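Local coordinates for pyroglutamyl-peptidase I (Fervidobacterium islandicum, PDB 6LTQ), which probably removes pyroglutamyl residues from the N termini of peptides as a pyroglutamyl-peptidase I, in a thermophilic keratin-degrading bacterium, at residues A88-E93 / K141-F146; L92-I97 / K130-A135; L99-H104 / K112-I117; D123-R128 / S163-N168; L181-E186 / E196-M201. One frame throughout, in Å; residues are numbered along the deposited sequence.

In the fold
Following the chain from the N terminus, of the segments in contact those on strand 90-97 come first, and two contacts start from it. Interaction 1 closes the longer loop, pairing the strand with 145-148; interaction 2 closes a shorter one against helix 131-140, and the two share L92 and E93. Interaction 3 sits within both loops, where the excursion between strands 90-97 and 124-126 folds back on itself. Interaction 4 joins strand 124-126, the antiparallel neighbour of 90-97, to helix 158-170, so it crosses interactions 1 and 2. Interaction 5 follows in series after strand 175-181, yet it touches interaction 1 in space, P182 against G89 and M201 against I90.

Interaction 1: A88-E93 / K141-F146; sequences AGIRLE and KKIPAF
I90 and F146 tie the two segments together through their backbones, in parallel pairing. I90 N donates to P144 O at 2.9 Å, and I90 O accepts from F146 N at 2.9 Å. The next link runs from L92 N to F146 O, again 2.9 Å. Between these bonds A145 CA brings a C-H to I90 O at 3.2 Å.

Apolar contacts fill one face of the sheet. I90 CB meets A145 CB at 3.9 Å, and its CG1 branch reaches I143 CG2; L138 of helix 131-140 packs on both I90 and A145.

The F146 ring works on the other face. Its CG stands between the backbone N and the carbonyl carbon (chi1 48°), which starts the ring off toward strand 90-97. CE2 then lies 3.7 Å from G89 N, CE1 sits 3.8 Å from R91 CG, and I90 O lies over one ring face toward the rim. With no side chain at G89, the ring can come this near.

Charged groups continue beyond the ring. R91 NE forms a salt bridge with E93 OE2 at 2.6 Å, and that oxygen also accepts from H180 ND1. The backbone-bonded strand pair thus carries E93, whose carboxylate is held by R91 and H180. This is consistent with the Cys-His-Glu triad of this family, with E93 and H180 its probable members and C156, oxidised here to cysteinesulfonic acid, the likely nucleophile.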
# COMPACT_ATOMS: atom_id res chain seq x y z
N ALA D 88 -7.11 6.74 4.23
CA ALA D 88 -8.13 5.83 4.74
C ALA D 88 -8.83 6.34 5.99
O ALA D 88 -9.87 5.79 6.36
CB ALA D 88 -7.50 4.46 5.07
N GLY D 89 -8.27 7.35 6.65
CA GLY D 89 -8.84 7.86 7.89
C GLY D 89 -8.76 9.37 7.96
O GLY D 89 -8.30 10.03 7.04
N ILE D 90 -9.24 9.92 9.08
CA ILE D 90 -9.13 11.36 9.29
C ILE D 90 -7.65 11.70 9.46
O ILE D 90 -6.99 11.23 10.39
CB ILE D 90 -9.96 11.80 10.51
CG1 ILE D 90 -11.45 11.39 10.34
CG2 ILE D 90 -9.81 13.28 10.72
CD1 ILE D 90 -12.15 11.94 9.10
N ARG D 91 -7.12 12.49 8.54
CA ARG D 91 -5.68 12.72 8.44
C ARG D 91 -5.36 14.12 8.95
O ARG D 91 -5.50 15.12 8.22
CB ARG D 91 -5.23 12.49 7.00
CG ARG D 91 -3.77 12.76 6.75
CD ARG D 91 -3.38 12.27 5.37
NE ARG D 91 -2.31 13.07 4.78
CZ ARG D 91 -1.71 12.77 3.63
NH1 ARG D 91 -0.76 13.56 3.16
NH2 ARG D 91 -2.06 11.66 2.96
N LEU D 92 -4.92 14.19 10.20
CA LEU D 92 -4.63 15.46 10.85
C LEU D 92 -3.22 15.89 10.50
O LEU D 92 -2.24 15.19 10.80
CB LEU D 92 -4.79 15.30 12.37
CG LEU D 92 -6.13 14.65 12.70
CD1 LEU D 92 -6.09 14.05 14.07
CD2 LEU D 92 -7.29 15.67 12.61
N GLU D 93 -3.10 17.06 9.86
CA GLU D 93 -1.83 17.52 9.33
C GLU D 93 -1.11 18.41 10.34
O GLU D 93 -1.64 19.44 10.77
CB GLU D 93 -2.05 18.26 8.01
CG GLU D 93 -2.66 17.39 6.92
CD GLU D 93 -1.70 16.33 6.37
OE1 GLU D 93 -0.53 16.25 6.83
OE2 GLU D 93 -2.11 15.60 5.44
N LYS D 141 -13.70 7.87 20.09
CA LYS D 141 -15.05 7.89 19.54
C LYS D 141 -15.23 6.94 18.35
O LYS D 141 -16.20 7.08 17.58
CB LYS D 141 -15.42 9.30 19.07
CG LYS D 141 -15.35 10.35 20.18
CD LYS D 141 -16.43 10.11 21.22
CE LYS D 141 -16.33 11.18 22.31
NZ LYS D 141 -17.45 11.11 23.28
N LYS D 142 -14.28 6.02 18.15
CA LYS D 142 -14.35 4.94 17.16
C LYS D 142 -14.22 5.42 15.72
O LYS D 142 -14.76 4.81 14.79
CB LYS D 142 -15.63 4.11 17.32
CG LYS D 142 -15.83 3.57 18.75
CD LYS D 142 -17.10 2.73 18.82
CE LYS D 142 -17.47 2.44 20.26
NZ LYS D 142 -16.39 1.70 20.96
N ILE D 143 -13.50 6.52 15.50
CA ILE D 143 -13.28 7.05 14.17
C ILE D 143 -11.80 6.89 13.82
O ILE D 143 -10.95 7.45 14.53
CB ILE D 143 -13.73 8.51 14.06
CG1 ILE D 143 -15.21 8.63 14.44
CG2 ILE D 143 -13.52 9.02 12.65
CD1 ILE D 143 -15.78 10.06 14.30
N PRO D 144 -11.45 6.20 12.74
CA PRO D 144 -10.04 6.11 12.34
C PRO D 144 -9.45 7.50 12.09
O PRO D 144 -10.03 8.32 11.39
CB PRO D 144 -10.08 5.29 11.04
CG PRO D 144 -11.34 4.49 11.15
CD PRO D 144 -12.33 5.37 11.90
N ALA D 145 -8.28 7.75 12.69
CA ALA D 145 -7.67 9.07 12.61
C ALA D 145 -6.20 8.93 12.93
O ALA D 145 -5.80 8.04 13.69
CB ALA D 145 -8.33 10.08 13.58
N PHE D 146 -5.39 9.80 12.33
CA PHE D 146 -3.96 9.70 12.60
C PHE D 146 -3.31 11.03 12.26
O PHE D 146 -3.89 11.90 11.59
CB PHE D 146 -3.32 8.55 11.80
CG PHE D 146 -3.70 8.53 10.34
CD1 PHE D 146 -2.98 9.26 9.41
CD2 PHE D 146 -4.80 7.79 9.91
CE1 PHE D 146 -3.32 9.23 8.05
CE2 PHE D 146 -5.17 7.78 8.55
CZ PHE D 146 -4.43 8.49 7.63

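Interaction 2: L92-I97 / K130-A135; sequences LERVAI and KIKAVA
I131 pushes its side chain from the first turn of helix 131-140 into the angle between L92 and R94. Its CD1 reaches 3.5 Å from E93 O and 3.8 Å from L92 CB, while the CG2 branch faces the arginine. That split follows from chi1 of -172°, which sets CG1 anti to the backbone N and puts CG2 in the position between the backbone N and the carbonyl carbon. CG2 lies over one face of the R94 guanidinium, toward its rim, with NE at 3.6 Å. Further along the helix L92 spreads its two methyls: CD1 touches A135 CB at 3.6 Å, and CD2 meets V134 CG1 at 4.0 Å. No hydrogen bond crosses between the segments, so the contact is van der Waals packing, mostly apolar.

The second shell sets these groups in place. V147 of strand 145-148 packs against R94, I131, K132 and A135, V179 backs L92, and F220 covers V134. R94 runs out extended from CG to NE and passes near K132, whose NZ is 4.8 Å from R94 NH1. D114 and D101 of the third subunit probably offset these like charges: D114 there takes salt bridges from R94 NH2 and K132 NZ, D101 there takes another from K132 NZ, and Y149 OH bonds R94 NH1 within the chain.

A helix laid against a strand, then leading into strand 145-148 that runs parallel beside it, is the packing of an alpha/beta fold with helices flanking a central sheet.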
# COMPACT_ATOMS: atom_id res chain seq x y z
N LEU D 92 -4.92 14.19 10.20
CA LEU D 92 -4.63 15.46 10.85
C LEU D 92 -3.22 15.89 10.50
O LEU D 92 -2.24 15.19 10.80
CB LEU D 92 -4.79 15.30 12.37
CG LEU D 92 -6.13 14.65 12.70
CD1 LEU D 92 -6.09 14.05 14.07
CD2 LEU D 92 -7.29 15.67 12.61
N GLU D 93 -3.10 17.06 9.86
CA GLU D 93 -1.83 17.52 9.33
C GLU D 93 -1.11 18.41 10.34
O GLU D 93 -1.64 19.44 10.77
CB GLU D 93 -2.05 18.26 8.01
CG GLU D 93 -2.66 17.39 6.92
CD GLU D 93 -1.70 16.33 6.37
OE1 GLU D 93 -0.53 16.25 6.83
OE2 GLU D 93 -2.11 15.60 5.44
N ARG D 94 0.12 18.03 10.68
CA ARG D 94 0.86 18.78 11.68
C ARG D 94 1.79 19.82 11.07
O ARG D 94 2.20 20.75 11.79
CB ARG D 94 1.69 17.82 12.55
CG ARG D 94 2.21 18.42 13.83
CD ARG D 94 2.70 17.38 14.78
NE ARG D 94 2.93 17.94 16.11
CZ ARG D 94 3.24 17.23 17.19
NH1 ARG D 94 3.37 15.91 17.11
NH2 ARG D 94 3.41 17.84 18.36
N VAL D 95 2.17 19.67 9.80
CA VAL D 95 3.27 20.44 9.20
C VAL D 95 2.79 21.10 7.93
O VAL D 95 2.22 20.43 7.05
CB VAL D 95 4.48 19.54 8.87
CG1 VAL D 95 5.56 20.35 8.13
CG2 VAL D 95 5.04 18.91 10.12
N ALA D 96 3.06 22.41 7.79
CA ALA D 96 2.86 23.13 6.54
C ALA D 96 4.20 23.67 6.08
O ALA D 96 4.92 24.28 6.87
CB ALA D 96 1.84 24.27 6.71
N ILE D 97 4.54 23.47 4.81
CA ILE D 97 5.86 23.86 4.34
C ILE D 97 5.75 24.98 3.32
O ILE D 97 4.75 25.13 2.61
CB ILE D 97 6.64 22.67 3.77
CG1 ILE D 97 5.94 22.13 2.53
CG2 ILE D 97 6.80 21.58 4.83
CD1 ILE D 97 6.89 21.35 1.63
N LYS D 130 -3.22 21.10 19.84
CA LYS D 130 -2.83 19.85 20.48
C LYS D 130 -3.28 18.69 19.59
O LYS D 130 -4.30 18.04 19.81
CB LYS D 130 -3.41 19.74 21.87
CG LYS D 130 -2.98 20.87 22.80
CD LYS D 130 -3.72 20.78 24.12
CE LYS D 130 -3.09 19.75 25.03
NZ LYS D 130 -2.13 20.36 26.00
N ILE D 131 -2.49 18.44 18.54
CA ILE D 131 -2.98 17.58 17.47
C ILE D 131 -3.08 16.12 17.91
O ILE D 131 -3.98 15.39 17.46
CB ILE D 131 -2.09 17.77 16.22
CG1 ILE D 131 -2.68 17.05 15.01
CG2 ILE D 131 -0.63 17.38 16.48
CD1 ILE D 131 -2.00 17.47 13.69
N LYS D 132 -2.20 15.67 18.82
CA LYS D 132 -2.32 14.29 19.28
C LYS D 132 -3.60 14.09 20.08
O LYS D 132 -4.22 13.01 20.02
CB LYS D 132 -1.11 13.90 20.14
CG LYS D 132 0.22 13.95 19.42
CD LYS D 132 0.32 12.90 18.34
CE LYS D 132 1.01 11.67 18.87
NZ LYS D 132 2.22 12.04 19.65
N ALA D 133 -4.01 15.11 20.83
CA ALA D 133 -5.26 15.02 21.57
C ALA D 133 -6.47 14.96 20.62
O ALA D 133 -7.46 14.30 20.94
CB ALA D 133 -5.39 16.19 22.55
N VAL D 134 -6.42 15.66 19.48
CA VAL D 134 -7.50 15.53 18.51
C VAL D 134 -7.57 14.08 18.01
O VAL D 134 -8.64 13.47 18.00
CB VAL D 134 -7.29 16.50 17.33
CG1 VAL D 134 -8.47 16.40 16.34
CG2 VAL D 134 -7.13 17.93 17.82
N ALA D 135 -6.42 13.53 17.62
CA ALA D 135 -6.39 12.15 17.12
C ALA D 135 -6.88 11.19 18.18
O ALA D 135 -7.64 10.26 17.87
CB ALA D 135 -4.97 11.77 16.69

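Interaction 3: L99-H104 / K112-I117; sequences LLDSKH and KEDVSI
D101 and E113 bring their carboxylates together by different torsions. In D101, CG is anti to the backbone N (chi1 -166°); the E113 chain folds back at chi2 (-74°), and its OE2 ends 2.7 Å from D101 OD1. The two carboxylate planes differ by only 21°. Like charges this near would probably raise the affinity of the pair for a proton, and water 1 donates to D101 OD2. An alanine in place of E113 removes the carboxylate beside D101 OD1, which would probably open a gap there and leave the D101 carboxylate freer to turn. D101 OD2 also forms a salt bridge to K132 of the third subunit, and D114 OD2 one to R94 of that subunit.

The backbone between these groups is a short antiparallel pairing with a G1 beta bulge, D114 and V115 both facing L100, and D114 takes the positive phi (63°) of the bulge. L100 N donates to V115 O at 2.6 Å and V115 N returns a bond to L100 O at 3.0 Å. D114 N also makes a weak bond to D101 OD1 at 2.8 Å. Past the bulge, S102 N donates to K112 O at 2.9 Å, and S102 OG takes H104 N in an ST turn.

Apolar atoms line the other side. L100 lies alongside K112, CB to CB 3.7 Å, and crosses I117 at about a right angle with CD2 3.7 Å from I117 CG1. Y59 of helix 59-72 covers L100, S102 and K112.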
# COMPACT_ATOMS: atom_id res chain seq x y z
N LEU D 99 6.32 25.88 0.26
CA LEU D 99 6.64 25.37 -1.07
C LEU D 99 5.39 25.08 -1.87
O LEU D 99 4.49 24.40 -1.37
CB LEU D 99 7.49 24.09 -0.98
CG LEU D 99 8.18 23.71 -2.29
CD1 LEU D 99 9.27 24.74 -2.57
CD2 LEU D 99 8.75 22.30 -2.24
N LEU D 100 5.35 25.55 -3.11
CA LEU D 100 4.40 25.08 -4.12
C LEU D 100 5.14 24.19 -5.10
O LEU D 100 6.10 24.64 -5.75
CB LEU D 100 3.75 26.25 -4.86
CG LEU D 100 3.26 27.39 -3.98
CD1 LEU D 100 2.96 28.61 -4.84
CD2 LEU D 100 2.03 26.98 -3.20
N ASP D 101 4.68 22.96 -5.25
CA ASP D 101 5.36 22.04 -6.15
C ASP D 101 4.41 20.92 -6.56
O ASP D 101 4.08 20.06 -5.73
CB ASP D 101 6.60 21.46 -5.49
CG ASP D 101 7.51 20.78 -6.47
OD1 ASP D 101 7.93 21.47 -7.42
OD2 ASP D 101 7.78 19.58 -6.33
N SER D 102 4.02 20.91 -7.83
CA SER D 102 3.25 19.79 -8.36
C SER D 102 3.31 19.84 -9.88
O SER D 102 3.41 20.92 -10.48
CB SER D 102 1.79 19.83 -7.88
OG SER D 102 1.02 18.82 -8.50
N LYS D 103 3.30 18.67 -10.50
CA LYS D 103 3.20 18.64 -11.95
C LYS D 103 1.78 18.91 -12.40
O LYS D 103 1.56 19.27 -13.56
CB LYS D 103 3.68 17.30 -12.54
CG LYS D 103 5.14 16.90 -12.31
CD LYS D 103 5.46 16.61 -10.84
CE LYS D 103 4.35 15.79 -10.19
NZ LYS D 103 4.53 15.63 -8.72
N HIS D 104 0.81 18.77 -11.49
CA HIS D 104 -0.59 18.95 -11.83
C HIS D 104 -0.97 20.42 -11.77
O HIS D 104 -0.64 21.11 -10.80
CB HIS D 104 -1.49 18.17 -10.88
CG HIS D 104 -1.28 16.70 -10.92
ND1 HIS D 104 -1.31 15.97 -12.10
CD2 HIS D 104 -1.06 15.80 -9.93
CE1 HIS D 104 -1.10 14.70 -11.83
NE2 HIS D 104 -0.96 14.57 -10.52
N LYS D 112 2.88 24.98 -10.69
CA LYS D 112 3.91 25.58 -9.86
C LYS D 112 4.93 24.51 -9.54
O LYS D 112 4.57 23.39 -9.17
CB LYS D 112 3.34 26.16 -8.56
CG LYS D 112 2.57 27.47 -8.67
CD LYS D 112 3.25 28.49 -9.57
CE LYS D 112 2.77 29.90 -9.26
NZ LYS D 112 2.30 30.62 -10.48
N GLU D 113 6.21 24.82 -9.71
CA GLU D 113 7.26 23.85 -9.41
C GLU D 113 8.34 24.55 -8.61
O GLU D 113 9.03 25.44 -9.13
CB GLU D 113 7.81 23.21 -10.68
CG GLU D 113 7.01 21.98 -11.16
CD GLU D 113 7.23 20.73 -10.31
OE1 GLU D 113 8.19 19.97 -10.58
OE2 GLU D 113 6.41 20.47 -9.39
N ASP D 114 8.45 24.19 -7.33
CA ASP D 114 9.51 24.66 -6.43
C ASP D 114 9.46 26.17 -6.22
O ASP D 114 10.47 26.87 -6.32
CB ASP D 114 10.88 24.21 -6.92
CG ASP D 114 11.29 22.88 -6.35
OD1 ASP D 114 12.34 22.35 -6.76
OD2 ASP D 114 10.55 22.35 -5.48
N VAL D 115 8.29 26.67 -5.87
CA VAL D 115 8.08 28.09 -5.63
C VAL D 115 7.82 28.28 -4.14
O VAL D 115 7.00 27.57 -3.56
CB VAL D 115 6.89 28.61 -6.45
CG1 VAL D 115 6.72 30.12 -6.28
CG2 VAL D 115 7.06 28.24 -7.91
N SER D 116 8.52 29.24 -3.54
CA SER D 116 8.20 29.61 -2.18
C SER D 116 6.79 30.18 -2.13
O SER D 116 6.31 30.79 -3.09
CB SER D 116 9.18 30.65 -1.64
OG SER D 116 10.43 30.07 -1.33
N ILE D 117 6.11 29.96 -1.01
CA ILE D 117 4.83 30.62 -0.77
C ILE D 117 5.05 32.05 -0.30
O ILE D 117 4.52 33.00 -0.88
CB ILE D 117 4.00 29.82 0.26
CG1 ILE D 117 3.69 28.42 -0.28
CG2 ILE D 117 2.73 30.57 0.64
CD1 ILE D 117 3.03 27.52 0.76
O HOH W 1 6.65 18.24 -8.51
O HOH W 2 1.43 22.80 -10.04

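Interaction 4: D123-R128 / S163-N168; sequences DAYMTR and SLHRSN
Y125 OH is held by H165 ND1 of helix 158-170 at 2.6 Å, in a hydrogen bond where either partner could be the donor, with N168 OD1 a long, weak second neighbour at 3.5 Å. The hydroxyl meets the H165 ring at its edge, and the two ring planes stand 45° apart, rim to rim.

The rest of the tyrosine lies against the helix backbone. L164 O sits over the centre of one ring face, with H165 N above the same face toward the rim. CE2 touches H165 CB at 3.5 Å and CE1 touches N168 CB at 3.6 Å, while at the root Y125 CB meets L164 CB at 3.7 Å. L164 CD1 also packs on the T127 backbone.

Farther on, water 3 joins R128 NE, 2.7 Å, to S167 OG. Y161 of the same helix also meets the Y125 ring.

A phenylalanine in place of Y125 would probably leave H165 ND1 without its short partner and the imidazole freer to turn. Strand 124-126 passes the helix at 82°, and the chemistry implies a mixed join between them: the tyrosine combines ring packing with a polar tip, beside L164 and a water bridge.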
# COMPACT_ATOMS: atom_id res chain seq x y z
N ASP D 123 10.93 27.91 6.63
CA ASP D 123 10.79 26.75 5.76
C ASP D 123 9.48 26.00 6.01
O ASP D 123 8.89 25.43 5.07
CB ASP D 123 11.99 25.81 5.95
CG ASP D 123 13.26 26.36 5.31
OD1 ASP D 123 13.17 27.33 4.54
OD2 ASP D 123 14.35 25.82 5.57
N ALA D 124 9.01 25.99 7.25
CA ALA D 124 7.76 25.31 7.57
C ALA D 124 7.24 25.82 8.90
O ALA D 124 7.98 26.42 9.69
CB ALA D 124 7.94 23.79 7.64
N TYR D 125 5.96 25.58 9.13
CA TYR D 125 5.33 25.79 10.43
C TYR D 125 4.71 24.48 10.90
O TYR D 125 4.20 23.70 10.10
CB TYR D 125 4.22 26.86 10.39
CG TYR D 125 4.71 28.28 10.23
CD1 TYR D 125 5.04 29.04 11.34
CD2 TYR D 125 4.85 28.86 8.98
CE1 TYR D 125 5.49 30.34 11.21
CE2 TYR D 125 5.30 30.16 8.83
CZ TYR D 125 5.62 30.90 9.95
OH TYR D 125 6.06 32.20 9.83
N MET D 126 4.74 24.26 12.20
CA MET D 126 3.89 23.23 12.77
C MET D 126 2.70 23.89 13.44
O MET D 126 2.84 25.00 13.97
CB MET D 126 4.65 22.37 13.79
CG MET D 126 5.52 21.30 13.15
SD MET D 126 6.36 20.24 14.34
CE MET D 126 7.72 21.31 14.85
N THR D 127 1.54 23.22 13.42
CA THR D 127 0.40 23.72 14.18
C THR D 127 0.72 23.75 15.67
O THR D 127 1.52 22.97 16.18
CB THR D 127 -0.86 22.85 13.97
OG1 THR D 127 -1.97 23.45 14.68
CG2 THR D 127 -0.65 21.44 14.54
N ARG D 128 0.11 24.71 16.36
CA ARG D 128 0.19 24.76 17.81
C ARG D 128 -1.02 24.12 18.47
O ARG D 128 -1.05 24.01 19.70
CB ARG D 128 0.36 26.20 18.28
CG ARG D 128 1.48 26.95 17.55
CD ARG D 128 1.70 28.34 18.14
NE ARG D 128 0.53 29.21 17.99
CZ ARG D 128 -0.21 29.64 19.01
NH1 ARG D 128 0.07 29.28 20.26
NH2 ARG D 128 -1.25 30.43 18.77
N SER D 163 -2.06 30.36 6.53
CA SER D 163 -2.72 30.66 7.79
C SER D 163 -1.75 30.59 8.97
O SER D 163 -1.81 31.44 9.87
CB SER D 163 -3.91 29.72 8.04
OG SER D 163 -4.98 30.01 7.15
N LEU D 164 -0.86 29.58 9.00
CA LEU D 164 0.06 29.52 10.12
C LEU D 164 1.08 30.66 10.06
O LEU D 164 1.50 31.17 11.11
CB LEU D 164 0.76 28.14 10.16
CG LEU D 164 -0.10 26.96 10.68
CD1 LEU D 164 0.62 25.59 10.45
CD2 LEU D 164 -0.42 27.10 12.14
N HIS D 165 1.50 31.06 8.86
CA HIS D 165 2.40 32.20 8.73
C HIS D 165 1.72 33.51 9.13
O HIS D 165 2.27 34.30 9.90
CB HIS D 165 2.94 32.31 7.32
CG HIS D 165 3.87 33.47 7.12
ND1 HIS D 165 5.00 33.65 7.89
CD2 HIS D 165 3.83 34.51 6.26
CE1 HIS D 165 5.62 34.75 7.50
NE2 HIS D 165 4.93 35.30 6.52
N ARG D 166 0.51 33.76 8.59
CA ARG D 166 -0.25 34.94 8.98
C ARG D 166 -0.47 34.96 10.48
O ARG D 166 -0.42 36.02 11.12
CB ARG D 166 -1.58 34.98 8.24
CG ARG D 166 -2.29 36.35 8.30
CD ARG D 166 -3.72 36.25 7.80
NE ARG D 166 -4.27 37.53 7.36
CZ ARG D 166 -4.76 38.46 8.18
NH1 ARG D 166 -5.25 39.59 7.69
NH2 ARG D 166 -4.76 38.26 9.50
N SER D 167 -0.71 33.78 11.07
CA SER D 167 -0.86 33.68 12.52
C SER D 167 0.42 34.07 13.23
O SER D 167 0.37 34.74 14.28
CB SER D 167 -1.24 32.25 12.91
OG SER D 167 -1.25 32.10 14.32
N ASN D 168 1.58 33.68 12.69
CA ASN D 168 2.82 33.99 13.40
C ASN D 168 3.11 35.49 13.36
O ASN D 168 3.59 36.06 14.35
CB ASN D 168 3.98 33.19 12.81
CG ASN D 168 5.31 33.48 13.52
OD1 ASN D 168 6.29 33.86 12.89
ND2 ASN D 168 5.35 33.28 14.84
O HOH W 3 -0.48 29.24 15.49

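Interaction 5: L181-E186 / E196-M201; sequences LPFLPE and EKLPSM
P185 packs against S200 and M201: CB and CG share S200 OG, while CD meets M201 O. CB is 3.9 Å from S200 OG, CG comes to 3.7 Å from the same oxygen, and CD closes the ring 3.3 Å from M201 O. The serine hydroxyl therefore lies alongside the apolar proline ring, with OG set between the backbone N and the carbonyl carbon (chi1 66°).

One direct backbone bond ties the segments: M201 N donates to F183 O at 3.0 Å. S200 CA leans on the same oxygen. Water 4 adds a bridge, accepting from F183 N at 2.9 Å and donating to P199 O at 2.8 Å.

P182 CG meets M201 CB at 3.8 Å. Separately, the edge of the F183 ring touches L198, with F183 CE2 and L198 CD1 3.9 Å apart. Q206 of helix 203-215 gives its NE2 to both P182 O and M201 O, and P185 also packs on P144 of the second subunit.

The touching parts run at about a right angle, and one backbone hydrogen bond links them; together with a shared water and proline-rich surfaces it fixes the loop after strand 175-181 to the loop leading into helix 203-215.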
# COMPACT_ATOMS: atom_id res chain seq x y z
N LEU D 181 -9.06 14.55 4.31
CA LEU D 181 -10.22 13.69 4.32
C LEU D 181 -10.13 12.61 3.24
O LEU D 181 -9.67 12.89 2.12
CB LEU D 181 -11.52 14.50 4.09
CG LEU D 181 -11.74 15.65 5.06
CD1 LEU D 181 -12.82 16.60 4.46
CD2 LEU D 181 -12.16 15.11 6.43
N PRO D 182 -10.61 11.41 3.55
CA PRO D 182 -10.69 10.36 2.52
C PRO D 182 -11.63 10.75 1.39
O PRO D 182 -12.49 11.63 1.54
CB PRO D 182 -11.26 9.14 3.29
CG PRO D 182 -10.90 9.39 4.75
CD PRO D 182 -10.98 10.92 4.90
N PHE D 183 -11.47 10.08 0.26
CA PHE D 183 -12.53 10.06 -0.75
C PHE D 183 -13.86 9.66 -0.12
O PHE D 183 -13.91 8.84 0.80
CB PHE D 183 -12.20 9.05 -1.84
CG PHE D 183 -11.34 9.57 -2.94
CD1 PHE D 183 -11.54 10.84 -3.47
CD2 PHE D 183 -10.37 8.77 -3.49
CE1 PHE D 183 -10.77 11.29 -4.53
CE2 PHE D 183 -9.58 9.22 -4.55
CZ PHE D 183 -9.79 10.47 -5.06
N LEU D 184 -14.95 10.24 -0.63
CA LEU D 184 -16.26 9.67 -0.38
C LEU D 184 -16.41 8.36 -1.15
O LEU D 184 -15.80 8.19 -2.21
CB LEU D 184 -17.38 10.64 -0.80
CG LEU D 184 -17.43 11.99 -0.06
CD1 LEU D 184 -18.45 12.91 -0.74
CD2 LEU D 184 -17.76 11.83 1.42
N PRO D 185 -17.23 7.44 -0.65
CA PRO D 185 -17.43 6.18 -1.40
C PRO D 185 -17.88 6.41 -2.84
O PRO D 185 -17.41 5.71 -3.75
CB PRO D 185 -18.49 5.45 -0.56
CG PRO D 185 -18.33 6.01 0.82
CD PRO D 185 -17.95 7.47 0.63
N GLU D 186 -18.72 7.42 -3.09
CA GLU D 186 -19.15 7.66 -4.47
C GLU D 186 -17.99 8.03 -5.39
O GLU D 186 -18.04 7.75 -6.60
CB GLU D 186 -20.22 8.74 -4.50
CG GLU D 186 -19.72 10.08 -4.03
CD GLU D 186 -20.85 11.00 -3.65
OE1 GLU D 186 -21.23 11.84 -4.49
OE2 GLU D 186 -21.36 10.86 -2.51
N GLU D 196 -10.27 1.24 -8.33
CA GLU D 196 -11.54 0.82 -7.73
C GLU D 196 -11.36 0.32 -6.30
O GLU D 196 -12.35 0.17 -5.58
CB GLU D 196 -12.19 -0.27 -8.60
CG GLU D 196 -11.48 -1.63 -8.54
CD GLU D 196 -11.99 -2.64 -9.56
OE1 GLU D 196 -11.26 -3.62 -9.86
OE2 GLU D 196 -13.13 -2.48 -10.05
N LYS D 197 -10.11 0.06 -5.89
CA LYS D 197 -9.78 -0.49 -4.58
C LYS D 197 -9.31 0.57 -3.59
O LYS D 197 -8.81 0.22 -2.52
CB LYS D 197 -8.70 -1.56 -4.72
CG LYS D 197 -9.10 -2.70 -5.63
CD LYS D 197 -8.00 -3.75 -5.71
CE LYS D 197 -8.56 -5.09 -6.16
NZ LYS D 197 -7.51 -6.15 -6.16
N LEU D 198 -9.47 1.85 -3.90
CA LEU D 198 -9.02 2.90 -2.99
C LEU D 198 -9.88 2.95 -1.73
O LEU D 198 -11.06 2.57 -1.75
CB LEU D 198 -9.07 4.25 -3.70
CG LEU D 198 -7.95 4.46 -4.72
CD1 LEU D 198 -8.18 5.74 -5.51
CD2 LEU D 198 -6.56 4.43 -4.08
N PRO D 199 -9.33 3.45 -0.62
CA PRO D 199 -10.12 3.62 0.61
C PRO D 199 -11.10 4.79 0.50
O PRO D 199 -10.90 5.73 -0.26
CB PRO D 199 -9.08 3.91 1.70
CG PRO D 199 -7.74 3.64 1.09
CD PRO D 199 -7.90 3.76 -0.42
N SER D 200 -12.14 4.75 1.34
CA SER D 200 -13.13 5.82 1.38
C SER D 200 -13.71 5.91 2.78
O SER D 200 -13.46 5.06 3.63
CB SER D 200 -14.22 5.57 0.33
OG SER D 200 -14.96 4.41 0.68
N MET D 201 -14.49 6.97 3.03
CA MET D 201 -15.20 7.09 4.29
C MET D 201 -16.50 7.84 4.01
O MET D 201 -16.47 8.85 3.29
CB MET D 201 -14.36 7.82 5.35
CG MET D 201 -15.01 7.90 6.75
SD MET D 201 -13.95 8.82 7.90
CE MET D 201 -12.76 7.55 8.38
O HOH W 4 -9.42 8.02 0.13